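Local coordinates for protein alpha-1,3-glucanase (Paenibacillus glycanilyticus, PDB 6K0P) that hydrolyses the alpha-1,3-glycosidic linkages of alpha-1,3-glucan as a member of glycoside hydrolase family 87, at residues 306-312 / 329-335; 298-304 / 321-327. The protein carries 1 engineered substitution. All blocks are in the same frame, centred on the assembly; numbering follows the deposited sequence. Where two conformers were deposited one is given.

Contact 1. Residues 306-312 / 329-335; sequences FVCLYWG and FAAGINM. Engineered in segment 329-335: A331 (natural residue Asp). With GLC (alpha-D-glucopyranose), chain B; GLC (alpha-D-glucopyranose), chain C.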
loop_
_atom_site.group_PDB
_atom_site.type_symbol
_atom_site.label_atom_id
_atom_site.label_comp_id
_atom_site.label_asym_id
_atom_site.label_seq_id
_atom_site.Cartn_x
_atom_site.Cartn_y
_atom_site.Cartn_z
ATOM N N PHE A 306 -3.177 3.754 -11.361
ATOM C CA PHE A 306 -3.854 5.015 -11.101
ATOM C C PHE A 306 -3.058 5.777 -10.055
ATOM O O PHE A 306 -2.101 5.257 -9.469
ATOM C CB PHE A 306 -5.300 4.771 -10.630
ATOM C CG PHE A 306 -6.197 4.265 -11.727
ATOM C CD1 PHE A 306 -6.282 2.904 -12.004
ATOM C CD2 PHE A 306 -6.919 5.152 -12.512
ATOM C CE1 PHE A 306 -7.092 2.437 -13.031
ATOM C CE2 PHE A 306 -7.730 4.691 -13.539
ATOM C CZ PHE A 306 -7.816 3.334 -13.802
ATOM N N VAL A 307 -3.449 7.031 -9.829
ATOM C CA VAL A 307 -2.857 7.778 -8.726
ATOM C C VAL A 307 -3.340 7.209 -7.395
ATOM O O VAL A 307 -2.536 6.907 -6.504
ATOM C CB VAL A 307 -3.125 9.287 -8.879
ATOM C CG1 VAL A 307 -2.488 10.062 -7.718
ATOM C CG2 VAL A 307 -2.546 9.779 -10.205
ATOM N N CYS A 308 -4.654 6.983 -7.269
ATOM C CA CYS A 308 -5.227 6.334 -6.094
ATOM C C CYS A 308 -6.367 5.433 -6.532
ATOM O O CYS A 308 -6.921 5.598 -7.625
ATOM C CB CYS A 308 -5.861 7.334 -5.111
ATOM S SG CYS A 308 -4.847 8.754 -4.687
ATOM N N LEU A 309 -6.757 4.510 -5.640
ATOM C CA LEU A 309 -8.058 3.861 -5.797
ATOM C C LEU A 309 -9.183 4.827 -5.454
ATOM O O LEU A 309 -10.100 5.033 -6.253
ATOM C CB LEU A 309 -8.162 2.588 -4.949
ATOM C CG LEU A 309 -9.585 1.998 -4.844
ATOM C CD1 LEU A 309 -10.210 1.759 -6.228
ATOM C CD2 LEU A 309 -9.607 0.700 -4.026
ATOM N N TYR A 310 -9.122 5.442 -4.272
ATOM C CA TYR A 310 -10.219 6.277 -3.803
ATOM C C TYR A 310 -9.698 7.270 -2.775
ATOM O O TYR A 310 -8.872 6.918 -1.921
ATOM C CB TYR A 310 -11.337 5.428 -3.184
ATOM C CG TYR A 310 -12.519 6.261 -2.758
ATOM C CD1 TYR A 310 -13.350 6.850 -3.704
ATOM C CD2 TYR A 310 -12.786 6.489 -1.416
ATOM C CE1 TYR A 310 -14.429 7.636 -3.325
ATOM C CE2 TYR A 310 -13.871 7.258 -1.031
ATOM C CZ TYR A 310 -14.679 7.836 -1.987
ATOM O OH TYR A 310 -15.739 8.631 -1.597
ATOM N N TRP A 311 -10.206 8.505 -2.857
ATOM C CA TRP A 311 -9.841 9.604 -1.964
ATOM C C TRP A 311 -11.162 10.205 -1.500
ATOM O O TRP A 311 -11.730 11.068 -2.177
ATOM C CB TRP A 311 -8.993 10.620 -2.713
ATOM C CG TRP A 311 -8.448 11.735 -1.873
ATOM C CD1 TRP A 311 -9.139 12.812 -1.377
ATOM C CD2 TRP A 311 -7.093 11.900 -1.458
ATOM N NE1 TRP A 311 -8.289 13.631 -0.667
ATOM C CE2 TRP A 311 -7.029 13.091 -0.697
ATOM C CE3 TRP A 311 -5.927 11.148 -1.638
ATOM C CZ2 TRP A 311 -5.841 13.551 -0.130
ATOM C CZ3 TRP A 311 -4.747 11.606 -1.082
ATOM C CH2 TRP A 311 -4.713 12.799 -0.329
ATOM N N GLY A 312 -11.645 9.741 -0.347
ATOM C CA GLY A 312 -12.947 10.170 0.131
ATOM C C GLY A 312 -12.897 11.560 0.732
ATOM O O GLY A 312 -11.908 11.965 1.337
ATOM N N PHE A 329 0.422 5.524 -7.991
ATOM C CA PHE A 329 1.384 6.615 -7.951
ATOM C C PHE A 329 1.231 7.534 -6.752
ATOM O O PHE A 329 2.117 8.361 -6.511
ATOM C CB PHE A 329 1.421 7.348 -9.297
ATOM C CG PHE A 329 2.006 6.490 -10.373
ATOM C CD1 PHE A 329 3.379 6.463 -10.581
ATOM C CD2 PHE A 329 1.205 5.619 -11.093
ATOM C CE1 PHE A 329 3.934 5.625 -11.529
ATOM C CE2 PHE A 329 1.756 4.773 -12.047
ATOM C CZ PHE A 329 3.122 4.780 -12.260
ATOM N N ALA A 330 0.162 7.370 -5.977
ATOM C CA ALA A 330 0.036 8.018 -4.679
ATOM C C ALA A 330 -0.703 7.081 -3.731
ATOM O O ALA A 330 -0.566 5.858 -3.843
ATOM C CB ALA A 330 -0.641 9.389 -4.796
ATOM N N ALA A 331 -1.496 7.636 -2.814
ATOM C CA ALA A 331 -2.145 6.842 -1.775
ATOM C C ALA A 331 -3.076 5.787 -2.368
ATOM O O ALA A 331 -3.632 5.955 -3.453
ATOM C CB ALA A 331 -2.945 7.762 -0.843
ATOM N N GLY A 332 -3.253 4.684 -1.641
ATOM C CA GLY A 332 -4.180 3.647 -2.081
ATOM C C GLY A 332 -5.627 4.034 -1.816
ATOM O O GLY A 332 -6.402 4.306 -2.743
ATOM N N ILE A 333 -6.000 4.055 -0.537
ATOM C CA ILE A 333 -7.298 4.558 -0.096
ATOM C C ILE A 333 -7.045 5.592 0.986
ATOM O O ILE A 333 -6.327 5.314 1.956
ATOM C CB ILE A 333 -8.212 3.452 0.466
ATOM C CG1 ILE A 333 -8.553 2.411 -0.603
ATOM C CG2 ILE A 333 -9.487 4.075 1.031
ATOM C CD1 ILE A 333 -9.359 1.225 -0.069
ATOM N N ASN A 334 -7.628 6.779 0.820
ATOM C CA ASN A 334 -7.601 7.817 1.840
ATOM C C ASN A 334 -9.041 8.249 2.060
ATOM O O ASN A 334 -9.833 8.284 1.115
ATOM C CB ASN A 334 -6.759 9.012 1.373
ATOM C CG ASN A 334 -6.423 9.989 2.500
ATOM O OD1 ASN A 334 -6.764 9.773 3.663
ATOM N ND2 ASN A 334 -5.742 11.071 2.144
ATOM N N MET A 335 -9.398 8.507 3.311
ATOM C CA MET A 335 -10.726 8.993 3.656
ATOM C C MET A 335 -10.529 10.268 4.452
ATOM O O MET A 335 -9.877 10.243 5.498
ATOM C CB MET A 335 -11.483 7.942 4.472
ATOM C CG MET A 335 -11.632 6.603 3.751
ATOM S SD MET A 335 -12.591 6.707 2.222
ATOM C CE MET A 335 -14.187 6.969 2.922
HETATM C C1 GLC B . -1.953 15.510 -2.714
HETATM C C2 GLC B . -3.163 16.391 -2.955
HETATM C C3 GLC B . -4.410 15.536 -2.962
HETATM C C4 GLC B . -4.267 14.393 -3.959
HETATM C C5 GLC B . -3.056 13.574 -3.606
HETATM C C6 GLC B . -2.743 12.503 -4.640
HETATM O O1 GLC B . -2.056 15.075 -1.402
HETATM O O2 GLC B . -3.176 17.396 -1.936
HETATM O O3 GLC B . -5.469 16.333 -3.463
HETATM O O4 GLC B . -5.391 13.551 -3.940
HETATM O O5 GLC B . -1.942 14.409 -3.572
HETATM O O6 GLC B . -2.613 12.970 -5.953
HETATM C C1 GLC C . -6.741 16.143 -2.736
HETATM C C2 GLC C . -7.856 16.887 -3.464
HETATM C C3 GLC C . -7.694 18.382 -3.211
HETATM C C4 GLC C . -7.643 18.668 -1.712
HETATM C C5 GLC C . -6.555 17.808 -1.064
HETATM C C6 GLC C . -6.453 18.002 0.450
HETATM O O2 GLC C . -7.763 16.619 -4.850
HETATM O O3 GLC C . -8.740 19.103 -3.828
HETATM O O4 GLC C . -7.372 20.038 -1.504
HETATM O O5 GLC C . -6.799 16.441 -1.349
HETATM O O6 GLC C . -7.694 17.727 1.071
#

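Contact 2. Residues 298-304 / 321-327; sequences VQNIWVE and KNNRIKN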
loop_
_atom_site.group_PDB
_atom_site.type_symbol
_atom_site.label_atom_id
_atom_site.label_comp_id
_atom_site.label_asym_id
_atom_site.label_seq_id
_atom_site.Cartn_x
_atom_site.Cartn_y
_atom_site.Cartn_z
ATOM N N VAL A 298 -17.401 -1.251 -2.687
ATOM C CA VAL A 298 -16.391 -1.546 -3.697
ATOM C C VAL A 298 -15.726 -2.835 -3.237
ATOM O O VAL A 298 -15.063 -2.858 -2.189
ATOM C CB VAL A 298 -15.372 -0.410 -3.819
ATOM C CG1 VAL A 298 -14.244 -0.794 -4.766
ATOM C CG2 VAL A 298 -16.068 0.873 -4.271
ATOM N N GLN A 299 -15.938 -3.920 -3.984
ATOM C CA GLN A 299 -15.601 -5.244 -3.466
ATOM C C GLN A 299 -14.928 -6.115 -4.511
ATOM O O GLN A 299 -15.409 -6.224 -5.640
ATOM C CB GLN A 299 -16.854 -5.957 -2.951
ATOM C CG GLN A 299 -16.545 -7.281 -2.267
ATOM C CD GLN A 299 -17.658 -7.728 -1.335
ATOM O OE1 GLN A 299 -18.452 -6.915 -0.859
ATOM N NE2 GLN A 299 -17.715 -9.028 -1.063
ATOM N N ASN A 300 -13.831 -6.771 -4.119
ATOM C CA ASN A 300 -13.147 -7.724 -5.004
ATOM C C ASN A 300 -12.772 -7.083 -6.340
ATOM O O ASN A 300 -12.983 -7.655 -7.416
ATOM C CB ASN A 300 -13.983 -8.993 -5.204
ATOM C CG ASN A 300 -13.225 -10.100 -5.938
ATOM O OD1 ASN A 300 -12.004 -10.273 -5.765
ATOM N ND2 ASN A 300 -13.948 -10.855 -6.766
ATOM N N ILE A 301 -12.238 -5.867 -6.282
ATOM C CA ILE A 301 -11.651 -5.255 -7.465
ATOM C C ILE A 301 -10.139 -5.162 -7.296
ATOM O O ILE A 301 -9.606 -5.112 -6.180
ATOM C CB ILE A 301 -12.286 -3.920 -7.910
ATOM C CG1 ILE A 301 -11.874 -2.773 -7.005
ATOM C CG2 ILE A 301 -13.826 -4.040 -7.998
ATOM C CD1 ILE A 301 -12.204 -1.418 -7.625
ATOM N N TRP A 302 -9.445 -5.183 -8.432
ATOM C CA TRP A 302 -7.988 -5.156 -8.506
ATOM C C TRP A 302 -7.635 -3.974 -9.399
ATOM O O TRP A 302 -8.047 -3.930 -10.561
ATOM C CB TRP A 302 -7.529 -6.493 -9.100
ATOM C CG TRP A 302 -6.080 -6.664 -9.509
ATOM C CD1 TRP A 302 -5.055 -5.756 -9.431
ATOM C CD2 TRP A 302 -5.522 -7.855 -10.067
ATOM N NE1 TRP A 302 -3.889 -6.320 -9.918
ATOM C CE2 TRP A 302 -4.159 -7.605 -10.322
ATOM C CE3 TRP A 302 -6.051 -9.112 -10.383
ATOM C CZ2 TRP A 302 -3.318 -8.568 -10.879
ATOM C CZ3 TRP A 302 -5.213 -10.066 -10.941
ATOM C CH2 TRP A 302 -3.861 -9.789 -11.181
ATOM N N VAL A 303 -6.945 -2.979 -8.839
ATOM C CA VAL A 303 -6.680 -1.718 -9.524
ATOM C C VAL A 303 -5.179 -1.453 -9.515
ATOM O O VAL A 303 -4.524 -1.622 -8.479
ATOM C CB VAL A 303 -7.447 -0.569 -8.833
ATOM C CG1 VAL A 303 -7.177 0.756 -9.494
ATOM C CG2 VAL A 303 -8.937 -0.865 -8.826
ATOM N N GLU A 304 -4.647 -1.029 -10.662
ATOM C CA GLU A 304 -3.237 -0.688 -10.817
ATOM C C GLU A 304 -3.070 0.539 -11.694
ATOM O O GLU A 304 -3.892 0.816 -12.571
ATOM C CB GLU A 304 -2.415 -1.814 -11.463
ATOM C CG GLU A 304 -2.534 -3.130 -10.715
ATOM C CD GLU A 304 -1.318 -4.036 -10.854
ATOM O OE1 GLU A 304 -0.241 -3.588 -11.330
ATOM O OE2 GLU A 304 -1.430 -5.216 -10.449
ATOM N N LYS A 321 -13.913 -3.713 0.417
ATOM C CA LYS A 321 -13.649 -5.045 0.943
ATOM C C LYS A 321 -13.051 -5.935 -0.136
ATOM O O LYS A 321 -13.483 -5.892 -1.289
ATOM C CB LYS A 321 -14.952 -5.668 1.480
ATOM C CG LYS A 321 -14.860 -7.066 2.054
ATOM C CD LYS A 321 -16.271 -7.541 2.416
ATOM C CE LYS A 321 -16.252 -8.893 3.105
ATOM N NZ LYS A 321 -17.631 -9.354 3.414
ATOM N N ASN A 322 -12.051 -6.732 0.244
ATOM C CA ASN A 322 -11.482 -7.788 -0.613
ATOM C C ASN A 322 -10.791 -7.241 -1.861
ATOM O O ASN A 322 -10.678 -7.948 -2.867
ATOM C CB ASN A 322 -12.519 -8.851 -1.005
ATOM C CG ASN A 322 -13.124 -9.546 0.191
ATOM O OD1 ASN A 322 -12.558 -9.556 1.287
ATOM N ND2 ASN A 322 -14.289 -10.146 -0.018
ATOM N N ASN A 323 -10.306 -6.003 -1.815
ATOM C CA ASN A 323 -9.712 -5.380 -2.986
ATOM C C ASN A 323 -8.198 -5.556 -2.992
ATOM O O ASN A 323 -7.570 -5.812 -1.960
ATOM C CB ASN A 323 -10.054 -3.890 -3.044
ATOM C CG ASN A 323 -11.550 -3.647 -3.096
ATOM O OD1 ASN A 323 -12.225 -4.121 -3.997
ATOM N ND2 ASN A 323 -12.079 -2.923 -2.112
ATOM N N ARG A 324 -7.619 -5.391 -4.184
ATOM C CA ARG A 324 -6.173 -5.405 -4.392
ATOM C C ARG A 324 -5.800 -4.083 -5.029
ATOM O O ARG A 324 -6.331 -3.736 -6.088
ATOM C CB ARG A 324 -5.760 -6.536 -5.338
ATOM C CG ARG A 324 -6.470 -7.828 -5.088
ATOM C CD ARG A 324 -6.132 -8.867 -6.142
ATOM N NE ARG A 324 -7.035 -9.988 -5.970
ATOM C CZ ARG A 324 -6.806 -11.216 -6.406
ATOM N NH1 ARG A 324 -5.693 -11.486 -7.071
ATOM N NH2 ARG A 324 -7.703 -12.173 -6.173
ATOM N N ILE A 325 -4.898 -3.348 -4.388
ATOM C CA ILE A 325 -4.461 -2.039 -4.855
ATOM C C ILE A 325 -2.963 -2.158 -5.074
ATOM O O ILE A 325 -2.208 -2.267 -4.106
ATOM C CB ILE A 325 -4.752 -0.952 -3.817
ATOM C CG1 ILE A 325 -6.221 -0.993 -3.401
ATOM C CG2 ILE A 325 -4.354 0.417 -4.359
ATOM C CD1 ILE A 325 -6.482 -0.258 -2.098
ATOM N N LYS A 326 -2.523 -2.152 -6.326
ATOM C CA LYS A 326 -1.111 -2.394 -6.590
ATOM C C LYS A 326 -0.537 -1.362 -7.546
ATOM O O LYS A 326 -1.185 -0.968 -8.519
ATOM C CB LYS A 326 -0.866 -3.811 -7.131
ATOM C CG LYS A 326 -1.064 -4.917 -6.082
ATOM C CD LYS A 326 -0.608 -6.287 -6.612
ATOM C CE LYS A 326 -1.750 -7.041 -7.257
ATOM N NZ LYS A 326 -1.245 -8.286 -7.908
ATOM N N ASN A 327 0.690 -0.923 -7.252
ATOM C CA ASN A 327 1.472 -0.124 -8.186
ATOM C C ASN A 327 0.728 1.154 -8.578
ATOM O O ASN A 327 0.483 1.440 -9.750
ATOM C CB ASN A 327 1.904 -0.979 -9.385
ATOM C CG ASN A 327 2.464 -2.318 -8.950
ATOM O OD1 ASN A 327 3.347 -2.376 -8.088
ATOM N ND2 ASN A 327 1.918 -3.404 -9.498
HETATM O O HOH W 1 -15.664 -10.811 -2.555
HETATM O O HOH W 2 -19.125 -10.204 1.676
HETATM O O HOH W 3 -10.620 -12.639 -6.054
HETATM O O HOH W 4 -9.618 -9.258 -5.020
HETATM O O HOH W 5 0.103 -7.243 -10.156
#

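Contact 1. Residues 306-312 / 329-335
W311 and N334 lie side by side on neighbouring coils of the parallel beta-helix, where strands 310-312 and 333-335 run 6° from parallel and are joined by N334 N to Y310 O (3.0 Å) and G312 N to N334 O (2.7 Å). The W311 side chain leaves CB with CG anti to its own N (chi1 -175°), and this lays the indole between protein and sugar. Beyond CG, CD2 and CE3 pass under O4 of the chain B glucose, CE3 at 3.4 Å. NE1 comes to 3.3 Å from O5 of the chain C glucose, and C1 of that unit lies over the same face. Against the opposite face, N334 CB makes a CH-pi contact, 4.1 Å from the centroid of the six-membered ring. With an alanine here, O4 of the chain B glucose and C1 of the chain C glucose would probably lose the indole face they lie over, and N334 CB its CH-pi partner. Earlier in the segments, V307 CG1 packs on A330 CB, and the engineered A331 meets CZ3 of W311 by its methyl. On the sheet face of Y310, whose OH bonds to G290 O, M335 SD approaches the ring edge in plane, 3.5 Å from CE2.

Contact 2. Residues 298-304 / 321-327
W302 and R324 cross obliquely on paired strands, with the indole and guanidinium planes only 15° apart. R324 CD sits 3.8 Å above one indole face, near the rim, while NH1, salt-bridged to E173, reaches out by CE3. The indole's rotation is fixed at its edge: NE1 donates in the ring plane to the anti lone pair of E304 OE2 (2.7 Å). K326 CE closes on the same NE1 at 3.5 Å. Its ammonium makes a long salt bridge to E304 OE2 (4.0 Å), supplemented by a shared water; its stronger partner is E171. The other carboxylate oxygen, OE1, is met from 56° above its plane by N327 ND2 at 2.8 Å, so both oxygens are engaged, which would probably stabilise the charge. At the corner near N300, N323 runs alongside I301. With CG anti to its carbonyl carbon (chi1 -59°), N323 OD1 can accept from I301 N (2.9 Å) while ND2 donates to V298 O (3.0 Å), an oxygen that also takes K321 N. N347 OD1 accepts from N323 N, matching the OD1 half of this arrangement one coil on. Asparagines bonded thus at successive bends are consistent with the asparagine stacks of pectate-lyase-like parallel beta-helices.

How the contacts relate
Contacts 1 and 2 interleave along the chain: 298-304 and 306-312 belong to one coil, 321-327 and 329-335 to the next, so each contact pairs the same two coils on a different side. Their centres are about 11 Å apart, and they meet in the apolar interior, where I325 CD1 lies 3.7 Å from I333 CG1 and 3.8 Å from L309 CD2. The outward faces differ. Contact 1 supplies V307, W311 and A330 to one of the three glycan pockets, holding the chain B and C glucoses and completed partly by R280, D282 and K286. Contact 2 looks toward the N-terminal region, its W302 side chain touching Q140 of a separate glycan pocket and lying about 7 Å from a bound glucose.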